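Local coordinates for chloroplast pentatricopeptide repeat protein 10 (Zea mays, PDB 4M59), which binds specific intergenic RNA sequences of chloroplast transcripts and shields them from exonucleases, so stabilising the messenger RNA, at residues A303-M308 with N318-V323; T334-M339 with E368-R373. The protein carries 4 engineered substitutions. All coordinates share one frame; numbering follows the deposited sequence.

Interaction 1: A303-M308 with N318-V323; sequences ALFDQM and NTYNLV
T319 puts its two branches to different uses: OG1 is hydrogen-bonded to OD1 of N316, just ahead of the segment, while CG2 turns to the facing helix, where it comes within 4.1 Å of F305 CE1. F305 carries most of the contact. Its CG stands anti to the backbone N (chi1 -165°), which sends the ring straight across the interface. There V323 CG2 sits over the centre of one ring face in a CH-pi contact, 4.1 Å from the F305 centroid and 9° off the ring normal. The far edge of the same ring is driven at the face of Y320, with F305 CE2 3.7 Å from Y320 CE1. The pair is T-shaped, planes at 84°. These two nearly antiparallel helices, 298-310 and 317-328, follow each other in the alpha-helical solenoid of PPR proteins and fall in the predicted repeats 7 and 8; their axes pass 12.3 Å apart here, a gap the phenyl ring spans. An alanine in place of F305 would remove that ring and would probably leave the Y320 face and V323 CG2 without their partner, opening a gap between the helices. K309 adds a cation-pi contact to F305, and P315 in the intervening loop packs on F305, M308 and Y320. M308 runs out fully extended, its CE reaching 4.4 Å from T319 CG2, and it also packs on Q593 of the second subunit.

Interaction 2: T334-M339 with E368-R373; sequences TVMLEM and EDYVTR. With PO4 (phosphate ion), chain E.
With CG anti to the backbone N (chi1 164°), Y370 swings its ring across to helix 333-346, while M336, bent at chi3 (80°), turns its terminal methyl to meet the phenol. The two helices, 333-346 and 367-380, run nearly parallel, 11.0 Å apart at these segments; they belong to the predicted repeats 8 and 9 of the PPR superhelix, with the short helix 352-359 between them in sequence. M336 CE lies only 3.2 Å from Y370 OH, a tight fit, and the sulfur sits obliquely to the ring in a Met-aromatic contact, SD 5.2 Å from the Y370 centroid. The phenol is tied down on its polar side by a hydrogen bond to the carbonyl oxygen of M358, and the ring also stacks with F333. L337 comes in beside it, again obliquely, its CG 4.1 Å from Y370 CD1. Farther out, toward the exposed R373, L337 CD1 rests against the aliphatic start of that side chain, 4.0 Å from R373 CG. From there R373 bends twice, at chi2 and chi3, and folds its guanidinium back over its own helix, away from L337. NH2 makes a salt bridge with D369 OD1 at 2.6 Å, and NH1 makes another with E376; the two carboxylates should hold the flat group against rotation. A phosphate ion, probably from the crystallisation liquor, is also bound by R121 of the second subunit. R373 NH2 reaches its O1, near the guanidinium plane, at 3.0 Å and a bent 122°, a weak bond.

Interactions 1 and 2 are successive joints in the same helical stack, their centres about 18 Å apart: helix 317-328 supplies one side of the first, and the next helix, 333-346, one side of the second. They meet directly at M339, whose CG lies 3.7 Å from Y320 CD1 and whose SD lies 3.7 Å from V323 CG1. Interaction 1 is buried throughout and joins nearly antiparallel helices by aromatic and aliphatic packing. Interaction 2 joins nearly parallel helices and is only partly buried, grading from a methionine-tyrosine contact inside to charged groups at the surface, where the phosphate lies. The second subunit reaches both: its S592 accepts a weak hydrogen bond from N318 beside interaction 1, and its R121 binds the phosphate.

Interaction 1: A303-M308 with N318-V323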
ATOM      1  N   ALA A 303      12.741  15.926 -15.136  1.00108.57           N
ATOM      2  CA  ALA A 303      13.186  16.446 -16.403  1.00108.45           C
ATOM      3  C   ALA A 303      12.209  17.476 -16.925  1.00105.81           C
ATOM      4  O   ALA A 303      12.627  18.524 -17.386  1.00104.23           O
ATOM      5  CB  ALA A 303      13.343  15.340 -17.376  1.00 97.81           C
ATOM      6  N   LEU A 304      10.915  17.204 -16.842  1.00 99.43           N
ATOM      7  CA  LEU A 304       9.947  18.186 -17.310  1.00 97.22           C
ATOM      8  C   LEU A 304      10.086  19.410 -16.471  1.00 94.97           C
ATOM      9  O   LEU A 304       9.941  20.526 -16.954  1.00 93.23           O
ATOM     10  CB  LEU A 304       8.508  17.690 -17.193  1.00102.81           C
ATOM     11  CG  LEU A 304       7.378  18.626 -17.665  1.00101.04           C
ATOM     12  CD1 LEU A 304       6.182  17.814 -18.051  1.00102.07           C
ATOM     13  CD2 LEU A 304       6.945  19.661 -16.642  1.00 99.33           C
ATOM     14  N   PHE A 305      10.346  19.193 -15.196  1.00 75.36           N
ATOM     15  CA  PHE A 305      10.350  20.301 -14.288  1.00 73.45           C
ATOM     16  C   PHE A 305      11.477  21.235 -14.662  1.00 72.39           C
ATOM     17  O   PHE A 305      11.346  22.438 -14.536  1.00 70.77           O
ATOM     18  CB  PHE A 305      10.441  19.836 -12.844  1.00 68.68           C
ATOM     19  CG  PHE A 305      10.088  20.891 -11.872  1.00 67.10           C
ATOM     20  CD1 PHE A 305       9.027  21.717 -12.112  1.00 66.20           C
ATOM     21  CD2 PHE A 305      10.814  21.073 -10.733  1.00 66.80           C
ATOM     22  CE1 PHE A 305       8.703  22.686 -11.241  1.00 65.33           C
ATOM     23  CE2 PHE A 305      10.484  22.049  -9.865  1.00 65.70           C
ATOM     24  CZ  PHE A 305       9.428  22.852 -10.120  1.00 65.13           C
ATOM     25  N   ASP A 306      12.572  20.664 -15.148  1.00 74.53           N
ATOM     26  CA  ASP A 306      13.701  21.456 -15.619  0.58 73.88           C
ATOM     27  C   ASP A 306      13.284  22.314 -16.805  1.00 74.17           C
ATOM     28  O   ASP A 306      13.810  23.409 -17.007  0.46 74.40           O
ATOM     29  CB  ASP A 306      14.856  20.540 -16.024  1.00 82.81           C
ATOM     30  CG  ASP A 306      15.877  20.362 -14.916  0.20 83.42           C
ATOM     31  OD1 ASP A 306      15.721  20.997 -13.852  1.00 81.63           O
ATOM     32  OD2 ASP A 306      16.835  19.584 -15.112  1.00 85.94           O
ATOM     33  N   GLN A 307      12.334  21.814 -17.590  0.78 98.87           N
ATOM     34  CA  GLN A 307      11.879  22.508 -18.789  0.78 99.51           C
ATOM     35  C   GLN A 307      10.835  23.581 -18.492  0.78 98.58           C
ATOM     36  O   GLN A 307      10.915  24.694 -19.007  0.78 99.21           O
ATOM     37  CB  GLN A 307      11.332  21.510 -19.809  0.78105.58           C
ATOM     38  CG  GLN A 307      12.402  20.831 -20.648  0.78107.21           C
ATOM     39  CD  GLN A 307      13.452  20.136 -19.805  0.78107.39           C
ATOM     40  OE1 GLN A 307      13.482  20.285 -18.584  0.78106.55           O
ATOM     41  NE2 GLN A 307      14.316  19.367 -20.453  0.78109.86           N
ATOM     42  N   MET A 308       9.855  23.245 -17.660  1.00 95.64           N
ATOM     43  CA  MET A 308       8.808  24.196 -17.307  1.00 95.04           C
ATOM     44  C   MET A 308       9.416  25.541 -16.924  1.00 95.10           C
ATOM     45  O   MET A 308       8.752  26.575 -16.989  1.00 95.43           O
ATOM     46  CB  MET A 308       7.954  23.665 -16.156  1.00 92.70           C
ATOM     47  CG  MET A 308       6.928  24.662 -15.641  1.00 92.34           C
ATOM     48  SD  MET A 308       6.048  24.071 -14.186  1.00 91.61           S
ATOM     49  CE  MET A 308       5.156  25.548 -13.708  1.00 91.67           C
ATOM     50  N   ASN A 318       3.011  25.552  -4.477  1.00 69.99           N
ATOM     51  CA  ASN A 318       2.152  24.403  -4.635  1.00 70.49           C
ATOM     52  C   ASN A 318       2.747  23.448  -5.619  1.00 69.67           C
ATOM     53  O   ASN A 318       2.668  22.244  -5.452  1.00 69.94           O
ATOM     54  CB  ASN A 318       0.791  24.833  -5.133  1.00 69.06           C
ATOM     55  CG  ASN A 318       0.246  25.992  -4.372  1.00 70.22           C
ATOM     56  OD1 ASN A 318       0.734  26.322  -3.298  1.00 70.84           O
ATOM     57  ND2 ASN A 318      -0.776  26.627  -4.911  1.00 70.78           N
ATOM     58  N   THR A 319       3.343  24.000  -6.660  1.00 63.50           N
ATOM     59  CA  THR A 319       4.013  23.205  -7.667  1.00 63.16           C
ATOM     60  C   THR A 319       5.244  22.525  -7.085  1.00 63.22           C
ATOM     61  O   THR A 319       5.491  21.356  -7.324  1.00 63.43           O
ATOM     62  CB  THR A 319       4.433  24.082  -8.836  1.00 69.32           C
ATOM     63  OG1 THR A 319       3.335  24.900  -9.231  1.00 68.97           O
ATOM     64  CG2 THR A 319       4.853  23.237  -9.987  1.00 69.23           C
ATOM     65  N   TYR A 320       6.006  23.269  -6.301  1.00 66.54           N
ATOM     66  CA  TYR A 320       7.199  22.736  -5.679  1.00 66.27           C
ATOM     67  C   TYR A 320       6.886  21.655  -4.664  1.00 66.96           C
ATOM     68  O   TYR A 320       7.531  20.625  -4.662  1.00 66.99           O
ATOM     69  CB  TYR A 320       8.003  23.857  -5.034  1.00 68.31           C
ATOM     70  CG  TYR A 320       9.065  24.473  -5.912  1.00 66.61           C
ATOM     71  CD1 TYR A 320      10.203  23.774  -6.241  1.00 66.13           C
ATOM     72  CD2 TYR A 320       8.953  25.762  -6.379  1.00 65.55           C
ATOM     73  CE1 TYR A 320      11.177  24.327  -7.022  1.00 64.89           C
ATOM     74  CE2 TYR A 320       9.921  26.318  -7.161  1.00 63.92           C
ATOM     75  CZ  TYR A 320      11.028  25.594  -7.479  1.00 63.69           C
ATOM     76  OH  TYR A 320      12.009  26.137  -8.258  1.00 63.40           O
ATOM     77  N   ASN A 321       5.905  21.885  -3.798  1.00 59.00           N
ATOM     78  CA  ASN A 321       5.528  20.884  -2.810  1.00 59.59           C
ATOM     79  C   ASN A 321       5.125  19.602  -3.479  1.00 59.71           C
ATOM     80  O   ASN A 321       5.372  18.521  -2.979  1.00 60.01           O
ATOM     81  CB  ASN A 321       4.344  21.344  -1.980  1.00 57.89           C
ATOM     82  CG  ASN A 321       4.584  22.633  -1.297  1.00 58.30           C
ATOM     83  OD1 ASN A 321       3.660  23.346  -0.960  1.00 59.21           O
ATOM     84  ND2 ASN A 321       5.843  22.942  -1.073  1.00 57.79           N
ATOM     85  N   LEU A 322       4.471  19.752  -4.612  1.00 60.44           N
ATOM     86  CA  LEU A 322       4.027  18.635  -5.397  1.00 60.79           C
ATOM     87  C   LEU A 322       5.228  17.806  -5.767  1.00 60.96           C
ATOM     88  O   LEU A 322       5.223  16.596  -5.621  1.00 61.76           O
ATOM     89  CB  LEU A 322       3.334  19.173  -6.641  1.00 67.73           C
ATOM     90  CG  LEU A 322       2.694  18.264  -7.670  1.00 68.22           C
ATOM     91  CD1 LEU A 322       1.457  18.936  -8.140  1.00 68.12           C
ATOM     92  CD2 LEU A 322       3.601  18.028  -8.852  1.00 68.25           C
ATOM     93  N   VAL A 323       6.273  18.474  -6.225  1.00 60.26           N
ATOM     94  CA  VAL A 323       7.479  17.803  -6.668  1.00 60.65           C
ATOM     95  C   VAL A 323       8.225  17.193  -5.500  1.00 61.03           C
ATOM     96  O   VAL A 323       8.753  16.099  -5.588  1.00 62.16           O
ATOM     97  CB  VAL A 323       8.406  18.775  -7.379  1.00 64.88           C
ATOM     98  CG1 VAL A 323       9.593  18.052  -7.926  1.00 65.69           C
ATOM     99  CG2 VAL A 323       7.676  19.453  -8.489  1.00 64.45           C
TER

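Interaction 2: T334-M339 with E368-R373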
ATOM      1  N   THR A 334      19.077  14.663  -0.744  1.00 74.01           N
ATOM      2  CA  THR A 334      19.945  15.704  -1.258  1.00 73.68           C
ATOM      3  C   THR A 334      19.284  16.590  -2.288  1.00 73.23           C
ATOM      4  O   THR A 334      19.439  17.797  -2.262  1.00 71.66           O
ATOM      5  CB  THR A 334      21.194  15.098  -1.845  1.00 82.91           C
ATOM      6  OG1 THR A 334      21.857  14.337  -0.833  1.00 82.64           O
ATOM      7  CG2 THR A 334      22.117  16.169  -2.312  1.00 82.60           C
ATOM      8  N   VAL A 335      18.537  15.979  -3.194  1.00 69.26           N
ATOM      9  CA  VAL A 335      17.824  16.714  -4.227  1.00 68.64           C
ATOM     10  C   VAL A 335      16.652  17.490  -3.645  1.00 66.60           C
ATOM     11  O   VAL A 335      16.344  18.588  -4.083  1.00 65.16           O
ATOM     12  CB  VAL A 335      17.343  15.766  -5.337  1.00 70.43           C
ATOM     13  CG1 VAL A 335      16.102  16.282  -5.992  1.00 69.28           C
ATOM     14  CG2 VAL A 335      18.425  15.575  -6.362  1.00 72.51           C
ATOM     15  N   MET A 336      16.006  16.918  -2.643  1.00 63.41           N
ATOM     16  CA  MET A 336      14.962  17.623  -1.938  1.00 62.09           C
ATOM     17  C   MET A 336      15.516  18.902  -1.345  1.00 60.67           C
ATOM     18  O   MET A 336      14.895  19.947  -1.406  1.00 59.68           O
ATOM     19  CB  MET A 336      14.367  16.733  -0.858  1.00 63.35           C
ATOM     20  CG  MET A 336      13.568  15.579  -1.391  1.00 64.53           C
ATOM     21  SD  MET A 336      12.994  14.432  -0.158  1.00 64.90           S
ATOM     22  CE  MET A 336      11.596  15.315   0.461  1.00 63.93           C
ATOM     23  N   LEU A 337      16.709  18.821  -0.789  1.00 58.90           N
ATOM     24  CA  LEU A 337      17.331  19.981  -0.181  1.00 57.62           C
ATOM     25  C   LEU A 337      17.772  21.011  -1.192  1.00 56.61           C
ATOM     26  O   LEU A 337      17.606  22.195  -0.970  1.00 55.31           O
ATOM     27  CB  LEU A 337      18.519  19.550   0.663  1.00 53.49           C
ATOM     28  CG  LEU A 337      18.166  18.820   1.939  1.00 53.98           C
ATOM     29  CD1 LEU A 337      19.412  18.423   2.636  1.00 54.22           C
ATOM     30  CD2 LEU A 337      17.377  19.731   2.799  1.00 53.34           C
ATOM     31  N   GLU A 338      18.355  20.550  -2.288  1.00 70.28           N
ATOM     32  CA  GLU A 338      18.704  21.414  -3.399  1.00 69.47           C
ATOM     33  C   GLU A 338      17.469  22.186  -3.782  1.00 68.35           C
ATOM     34  O   GLU A 338      17.504  23.386  -3.977  1.00 66.89           O
ATOM     35  CB  GLU A 338      19.142  20.598  -4.609  1.00 79.31           C
ATOM     36  CG  GLU A 338      20.444  19.841  -4.461  1.00 81.08           C
ATOM     37  CD  GLU A 338      20.764  18.959  -5.664  1.00 83.64           C
ATOM     38  OE1 GLU A 338      19.931  18.851  -6.577  1.00 83.91           O
ATOM     39  OE2 GLU A 338      21.858  18.369  -5.698  1.00 85.61           O
ATOM     40  N   MET A 339      16.367  21.469  -3.870  1.00 79.23           N
ATOM     41  CA  MET A 339      15.139  22.036  -4.371  1.00 78.62           C
ATOM     42  C   MET A 339      14.563  23.054  -3.420  1.00 77.76           C
ATOM     43  O   MET A 339      13.966  24.026  -3.838  1.00 77.00           O
ATOM     44  CB  MET A 339      14.138  20.931  -4.648  1.00 84.21           C
ATOM     45  CG  MET A 339      12.939  21.395  -5.408  1.00 83.85           C
ATOM     46  SD  MET A 339      12.352  20.125  -6.513  1.00 85.29           S
ATOM     47  CE  MET A 339      13.729  20.030  -7.630  1.00 85.71           C
ATOM     48  N   GLU A 368      18.445  11.286   9.625  1.00 70.93           N
ATOM     49  CA  GLU A 368      18.585  12.140  10.798  1.00 71.15           C
ATOM     50  C   GLU A 368      19.237  13.477  10.464  1.00 70.66           C
ATOM     51  O   GLU A 368      18.838  14.516  10.988  1.00 70.94           O
ATOM     52  CB  GLU A 368      19.383  11.426  11.886  1.00 72.84           C
ATOM     53  CG  GLU A 368      19.806  12.333  13.030  1.00 73.32           C
ATOM     54  CD  GLU A 368      20.687  11.623  14.039  1.00 74.04           C
ATOM     55  OE1 GLU A 368      21.188  12.294  14.963  1.00 74.50           O
ATOM     56  OE2 GLU A 368      20.876  10.398  13.910  1.00 74.33           O
ATOM     57  N   ASP A 369      20.242  13.448   9.597  1.00 59.90           N
ATOM     58  CA  ASP A 369      20.951  14.651   9.234  1.00 59.42           C
ATOM     59  C   ASP A 369      20.101  15.483   8.325  1.00 59.15           C
ATOM     60  O   ASP A 369      20.179  16.698   8.328  1.00 58.77           O
ATOM     61  CB  ASP A 369      22.244  14.291   8.535  1.00 62.77           C
ATOM     62  CG  ASP A 369      23.129  15.464   8.345  1.00 62.27           C
ATOM     63  OD1 ASP A 369      23.213  16.285   9.260  1.00 62.04           O
ATOM     64  OD2 ASP A 369      23.736  15.573   7.272  1.00 62.20           O
ATOM     65  N   TYR A 370      19.278  14.815   7.541  1.00 50.38           N
ATOM     66  CA  TYR A 370      18.370  15.488   6.647  1.00 50.24           C
ATOM     67  C   TYR A 370      17.408  16.320   7.446  1.00 50.41           C
ATOM     68  O   TYR A 370      17.288  17.507   7.232  1.00 50.07           O
ATOM     69  CB  TYR A 370      17.635  14.458   5.813  1.00 51.99           C
ATOM     70  CG  TYR A 370      16.400  14.943   5.104  1.00 51.98           C
ATOM     71  CD1 TYR A 370      16.471  15.604   3.904  1.00 51.85           C
ATOM     72  CD2 TYR A 370      15.159  14.690   5.624  1.00 52.18           C
ATOM     73  CE1 TYR A 370      15.343  16.015   3.268  1.00 51.80           C
ATOM     74  CE2 TYR A 370      14.040  15.102   4.991  1.00 52.19           C
ATOM     75  CZ  TYR A 370      14.131  15.757   3.822  1.00 51.98           C
ATOM     76  OH  TYR A 370      12.983  16.153   3.220  1.00 51.98           O
ATOM     77  N   VAL A 371      16.740  15.685   8.392  1.00 48.61           N
ATOM     78  CA  VAL A 371      15.787  16.360   9.242  1.00 49.37           C
ATOM     79  C   VAL A 371      16.421  17.516   9.972  1.00 49.55           C
ATOM     80  O   VAL A 371      15.811  18.550  10.161  1.00 49.98           O
ATOM     81  CB  VAL A 371      15.215  15.392  10.259  1.00 53.77           C
ATOM     82  CG1 VAL A 371      14.168  16.067  11.095  1.00 55.06           C
ATOM     83  CG2 VAL A 371      14.621  14.216   9.557  1.00 53.27           C
ATOM     84  N   THR A 372      17.661  17.339  10.378  1.00 49.83           N
ATOM     85  CA  THR A 372      18.373  18.405  11.028  1.00 49.57           C
ATOM     86  C   THR A 372      18.598  19.511  10.037  1.00 48.34           C
ATOM     87  O   THR A 372      18.530  20.677  10.376  1.00 47.99           O
ATOM     88  CB  THR A 372      19.701  17.915  11.559  1.00 49.16           C
ATOM     89  OG1 THR A 372      19.486  16.792  12.410  1.00 50.23           O
ATOM     90  CG2 THR A 372      20.357  18.987  12.357  1.00 48.73           C
ATOM     91  N   ARG A 373      18.848  19.142   8.791  1.00 62.81           N
ATOM     92  CA  ARG A 373      19.134  20.126   7.766  1.00 61.63           C
ATOM     93  C   ARG A 373      17.890  20.870   7.347  1.00 61.66           C
ATOM     94  O   ARG A 373      17.971  21.974   6.844  1.00 60.67           O
ATOM     95  CB  ARG A 373      19.789  19.463   6.564  1.00 65.10           C
ATOM     96  CG  ARG A 373      20.816  20.321   5.895  1.00 64.05           C
ATOM     97  CD  ARG A 373      21.868  20.760   6.886  1.00 63.59           C
ATOM     98  NE  ARG A 373      22.799  19.705   7.270  1.00 64.34           N
ATOM     99  CZ  ARG A 373      23.348  19.599   8.475  1.00 64.46           C
ATOM    100  NH1 ARG A 373      23.048  20.463   9.429  1.00 64.01           N
ATOM    101  NH2 ARG A 373      24.185  18.618   8.735  1.00 65.10           N
TER
HETATM  102  P   PO4 E 801      27.700  16.776  10.737  1.00 82.86           P
HETATM  103  O1  PO4 E 801      26.777  17.693   9.972  1.00 82.86           O
HETATM  104  O2  PO4 E 801      27.803  15.452  10.019  1.00 82.86           O
HETATM  105  O3  PO4 E 801      29.069  17.405  10.833  1.00 82.86           O
HETATM  106  O4  PO4 E 801      27.150  16.554  12.126  1.00 82.86           O